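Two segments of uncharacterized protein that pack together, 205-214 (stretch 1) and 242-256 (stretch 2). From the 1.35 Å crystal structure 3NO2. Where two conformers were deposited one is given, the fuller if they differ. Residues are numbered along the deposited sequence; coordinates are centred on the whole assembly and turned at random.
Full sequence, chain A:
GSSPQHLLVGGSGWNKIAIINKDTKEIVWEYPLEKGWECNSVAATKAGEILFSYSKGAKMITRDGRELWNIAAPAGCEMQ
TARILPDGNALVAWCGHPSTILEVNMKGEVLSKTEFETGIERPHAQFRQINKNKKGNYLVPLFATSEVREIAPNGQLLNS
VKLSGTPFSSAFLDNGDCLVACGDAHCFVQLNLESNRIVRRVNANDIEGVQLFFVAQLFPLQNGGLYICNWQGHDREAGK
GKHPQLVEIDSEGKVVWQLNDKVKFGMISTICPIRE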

# COMPACT_ATOMS: atom_id res chain seq x y z
N ASN A 205 18.95 -8.55 -6.78
CA ASN A 205 20.30 -9.07 -6.54
C ASN A 205 20.66 -9.04 -5.06
O ASN A 205 21.64 -9.70 -4.66
CB ASN A 205 21.34 -8.24 -7.30
CG ASN A 205 21.27 -8.43 -8.81
OD1 ASN A 205 20.85 -9.48 -9.31
ND2 ASN A 205 21.68 -7.39 -9.54
N ASP A 206 19.93 -8.27 -4.24
CA ASP A 206 20.20 -8.18 -2.80
C ASP A 206 19.38 -9.19 -2.00
O ASP A 206 19.54 -9.29 -0.76
CB ASP A 206 19.89 -6.77 -2.27
CG ASP A 206 20.66 -5.70 -3.01
OD1 ASP A 206 21.90 -5.67 -2.87
OD2 ASP A 206 20.08 -4.89 -3.77
N ILE A 207 18.47 -9.86 -2.70
CA ILE A 207 17.50 -10.80 -2.07
C ILE A 207 17.74 -12.17 -2.65
O ILE A 207 18.15 -12.31 -3.79
CB ILE A 207 16.01 -10.37 -2.34
CG1 ILE A 207 15.71 -9.05 -1.62
CG2 ILE A 207 15.03 -11.48 -1.86
CD1 ILE A 207 14.30 -8.45 -2.04
N GLU A 208 17.53 -13.19 -1.84
CA GLU A 208 17.65 -14.55 -2.31
C GLU A 208 16.26 -15.18 -2.34
O GLU A 208 15.66 -15.42 -1.30
CB GLU A 208 18.55 -15.36 -1.38
CG GLU A 208 18.67 -16.79 -1.83
CD GLU A 208 19.55 -17.65 -0.92
OE1 GLU A 208 20.67 -17.18 -0.61
OE2 GLU A 208 19.15 -18.81 -0.59
N GLY A 209 15.75 -15.40 -3.55
CA GLY A 209 14.58 -16.22 -3.76
C GLY A 209 13.41 -15.65 -4.50
O GLY A 209 12.33 -16.25 -4.56
N VAL A 210 13.55 -14.45 -5.09
CA VAL A 210 12.43 -13.86 -5.81
C VAL A 210 12.91 -12.87 -6.89
O VAL A 210 13.78 -12.03 -6.63
CB VAL A 210 11.41 -13.17 -4.86
CG1 VAL A 210 12.07 -12.11 -4.02
CG2 VAL A 210 10.21 -12.56 -5.61
N GLN A 211 12.35 -12.99 -8.08
CA GLN A 211 12.46 -11.94 -9.10
C GLN A 211 11.38 -10.91 -8.73
O GLN A 211 10.18 -11.25 -8.63
CB GLN A 211 12.19 -12.48 -10.50
CG GLN A 211 12.21 -11.36 -11.55
CD GLN A 211 11.93 -11.81 -12.99
OE1 GLN A 211 12.00 -13.03 -13.30
NE2 GLN A 211 11.64 -10.84 -13.88
N LEU A 212 11.77 -9.65 -8.57
CA LEU A 212 10.84 -8.55 -8.27
C LEU A 212 10.27 -7.99 -9.55
O LEU A 212 11.01 -7.65 -10.48
CB LEU A 212 11.52 -7.46 -7.48
CG LEU A 212 12.05 -7.88 -6.08
CD1 LEU A 212 12.87 -6.75 -5.42
CD2 LEU A 212 10.90 -8.36 -5.15
N PHE A 213 8.94 -7.96 -9.59
CA PHE A 213 8.17 -7.38 -10.70
C PHE A 213 7.81 -5.94 -10.31
O PHE A 213 8.71 -5.12 -10.18
CB PHE A 213 7.00 -8.30 -11.01
CG PHE A 213 7.44 -9.60 -11.62
CD1 PHE A 213 7.59 -9.69 -13.00
CD2 PHE A 213 7.82 -10.66 -10.88
CE1 PHE A 213 8.06 -10.89 -13.60
CE2 PHE A 213 8.28 -11.83 -11.48
CZ PHE A 213 8.39 -11.94 -12.80
N PHE A 214 6.53 -5.64 -10.04
CA PHE A 214 6.18 -4.30 -9.55
C PHE A 214 6.23 -4.38 -8.04
O PHE A 214 5.45 -5.11 -7.43
CB PHE A 214 4.77 -3.94 -10.05
CG PHE A 214 4.25 -2.60 -9.61
CD1 PHE A 214 3.79 -2.42 -8.32
CD2 PHE A 214 4.23 -1.53 -10.49
CE1 PHE A 214 3.33 -1.19 -7.92
CE2 PHE A 214 3.75 -0.31 -10.10
CZ PHE A 214 3.31 -0.11 -8.83
N LYS A 242 6.48 -19.41 -12.12
CA LYS A 242 5.94 -19.51 -10.74
C LYS A 242 6.71 -18.54 -9.86
O LYS A 242 7.61 -18.89 -9.07
CB LYS A 242 6.00 -20.95 -10.22
CG LYS A 242 5.14 -21.90 -11.05
CD LYS A 242 5.44 -23.35 -10.72
CE LYS A 242 4.81 -24.30 -11.75
NZ LYS A 242 3.34 -24.20 -11.70
N HIS A 243 6.32 -17.27 -10.02
CA HIS A 243 6.86 -16.17 -9.26
C HIS A 243 5.89 -15.80 -8.15
O HIS A 243 4.70 -15.65 -8.41
CB HIS A 243 7.06 -14.97 -10.16
CG HIS A 243 7.97 -15.26 -11.31
ND1 HIS A 243 9.32 -15.41 -11.13
CD2 HIS A 243 7.71 -15.49 -12.61
CE1 HIS A 243 9.87 -15.70 -12.31
NE2 HIS A 243 8.92 -15.74 -13.21
N PRO A 244 6.36 -15.75 -6.91
CA PRO A 244 5.42 -15.53 -5.82
C PRO A 244 4.71 -14.19 -5.86
O PRO A 244 5.29 -13.15 -6.20
CB PRO A 244 6.30 -15.61 -4.57
CG PRO A 244 7.69 -15.27 -5.06
CD PRO A 244 7.76 -15.86 -6.44
N GLN A 245 3.43 -14.23 -5.52
CA GLN A 245 2.65 -13.04 -5.36
C GLN A 245 3.06 -12.21 -4.16
O GLN A 245 2.92 -10.96 -4.14
CB GLN A 245 1.16 -13.34 -5.24
CG GLN A 245 0.47 -13.91 -6.46
CD GLN A 245 0.92 -15.29 -6.86
OE1 GLN A 245 1.08 -16.15 -5.98
NE2 GLN A 245 1.17 -15.52 -8.15
N LEU A 246 3.57 -12.86 -3.13
CA LEU A 246 3.84 -12.26 -1.84
C LEU A 246 5.00 -13.04 -1.23
O LEU A 246 5.01 -14.26 -1.27
CB LEU A 246 2.59 -12.34 -0.95
CG LEU A 246 2.78 -11.91 0.48
CD1 LEU A 246 3.07 -10.40 0.54
CD2 LEU A 246 1.54 -12.27 1.36
N VAL A 247 6.02 -12.32 -0.74
CA VAL A 247 7.12 -12.94 0.01
C VAL A 247 7.29 -12.28 1.34
O VAL A 247 6.99 -11.09 1.53
CB VAL A 247 8.47 -12.90 -0.77
CG1 VAL A 247 8.37 -13.68 -2.09
CG2 VAL A 247 8.96 -11.48 -1.01
N GLU A 248 7.84 -13.06 2.27
CA GLU A 248 8.42 -12.57 3.51
C GLU A 248 9.92 -12.77 3.37
O GLU A 248 10.37 -13.90 3.12
CB GLU A 248 7.93 -13.32 4.73
CG GLU A 248 8.50 -12.81 6.04
CD GLU A 248 8.07 -13.62 7.24
OE1 GLU A 248 7.23 -14.55 7.10
OE2 GLU A 248 8.61 -13.33 8.32
N ILE A 249 10.69 -11.70 3.54
CA ILE A 249 12.13 -11.79 3.61
C ILE A 249 12.53 -11.55 5.06
O ILE A 249 11.91 -10.79 5.80
CB ILE A 249 12.90 -10.88 2.62
CG1 ILE A 249 12.58 -9.41 2.84
CG2 ILE A 249 12.63 -11.33 1.14
CD1 ILE A 249 13.59 -8.47 2.17
N ASP A 250 13.61 -12.20 5.46
CA ASP A 250 14.20 -11.97 6.77
C ASP A 250 15.20 -10.81 6.68
O ASP A 250 15.41 -10.22 5.61
CB ASP A 250 14.82 -13.28 7.34
CG ASP A 250 16.01 -13.77 6.63
OD1 ASP A 250 16.58 -13.13 5.74
OD2 ASP A 250 16.39 -14.94 6.97
N SER A 251 15.86 -10.55 7.80
CA SER A 251 16.79 -9.41 7.86
C SER A 251 18.04 -9.58 6.98
O SER A 251 18.68 -8.59 6.64
CB SER A 251 17.22 -9.12 9.31
OG SER A 251 17.96 -10.20 9.84
N GLU A 252 18.35 -10.81 6.58
CA GLU A 252 19.45 -11.10 5.67
C GLU A 252 19.03 -11.09 4.21
O GLU A 252 19.85 -11.29 3.31
CB GLU A 252 20.06 -12.46 6.00
CG GLU A 252 20.81 -12.51 7.34
CD GLU A 252 21.40 -13.89 7.65
OE1 GLU A 252 21.39 -14.78 6.75
OE2 GLU A 252 21.85 -14.10 8.80
N GLY A 253 17.75 -10.84 3.95
CA GLY A 253 17.27 -10.81 2.58
C GLY A 253 16.87 -12.14 1.98
O GLY A 253 16.66 -12.21 0.78
N LYS A 254 16.71 -13.18 2.79
CA LYS A 254 16.30 -14.47 2.24
C LYS A 254 14.79 -14.59 2.33
O LYS A 254 14.18 -14.22 3.33
CB LYS A 254 16.97 -15.60 3.01
CG LYS A 254 18.50 -15.66 2.92
CD LYS A 254 19.06 -16.69 3.89
N VAL A 255 14.19 -15.12 1.27
CA VAL A 255 12.77 -15.45 1.26
C VAL A 255 12.54 -16.64 2.18
O VAL A 255 13.07 -17.75 1.92
CB VAL A 255 12.22 -15.74 -0.14
CG1 VAL A 255 10.77 -16.20 -0.09
CG2 VAL A 255 12.32 -14.49 -1.05
N VAL A 256 11.79 -16.43 3.27
CA VAL A 256 11.51 -17.43 4.28
C VAL A 256 10.11 -18.02 4.20
O VAL A 256 9.82 -19.05 4.82
CB VAL A 256 11.82 -16.93 5.73
CG1 VAL A 256 13.33 -16.61 5.86
CG2 VAL A 256 10.94 -15.75 6.08
O HOH W 1 20.23 -12.21 0.61
O HOH W 2 10.77 -15.65 -8.67

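The centre of this contact is a small cluster of branched aliphatic side chains. Val-210, buried and pointing toward stretch 2, takes chi1 near 57° (p) and reaches three partners: its CG2 lies 3.7 Å from Pro-244 CG and 4.1 Å from Val-247 CG1, while its CG1 lies 3.8 Å from Val-255 CG2. A beta-branched residue suits this position because its two methyls, held close to the backbone, can meet different neighbours at once. Val-255, with chi1 at 174° (t), instead meets both Val-210 and Ile-207 with one methyl: its CG2 lies 4.1 Å from Ile-207 CG2, which packs 3.8 Å from Ile-249 CG2. Val-247 and Ile-249, alternate residues of the strand 246-249, both point toward stretch 1, whereas Leu-246 points away. The rigid ring of Pro-244 offers Val-210 an apolar surface without a backbone N-H that would need a partner.

Beside this cluster the packing becomes aromatic. The edge of Phe-213 is directed at the face of His-243, with ring centroids 4.8 Å apart and planes at 64°; Phe-213 CE2 comes within 3.4 Å of His-243 CG. The histidine can thus give a face to the phenylalanine while keeping its ring nitrogens available for polar partners. A water uses one of them: it lies 2.9 Å from His-243 ND1 and accepts a hydrogen bond from Gln-211 N at 3.1 Å, joining the stretches.

The direct polar link is a single beta bridge pairing Glu-208 with Lys-254. Glu-208 N donates to Gly-253 O at 2.9 Å, and Val-255 N donates to Glu-208 O at 3.0 Å, both nearly linear. The aliphatic parts of the two bridged side chains lie alongside one another, Glu-208 CB being 4.3 Å from Lys-254 CG; the lysine is not modelled beyond CD.

Glycines flank this bridge. Gly-253 closes a type I turn begun at Asp-250, and its phi of 86° would jam a CB against the preceding carbonyl; that CB would also clash with Asp-206 O, 2.9 Å away. Gly-209, at phi 125°, is under the same backbone constraint, and a CB there would sit a tight 3.1 Å from Val-255 CB. Asp-250 suits the turn because its short carboxylate folds back: OD1 accepts from Lys-254 N at 3.0 Å and, weakly, from Glu-252 N at 3.0 Å. At the outer edge a second water donates to Glu-252 O at 2.9 Å and weakly to Asp-206 O at 3.3 Å. Altogether, the contact buries 534 Å², summed over both stretches.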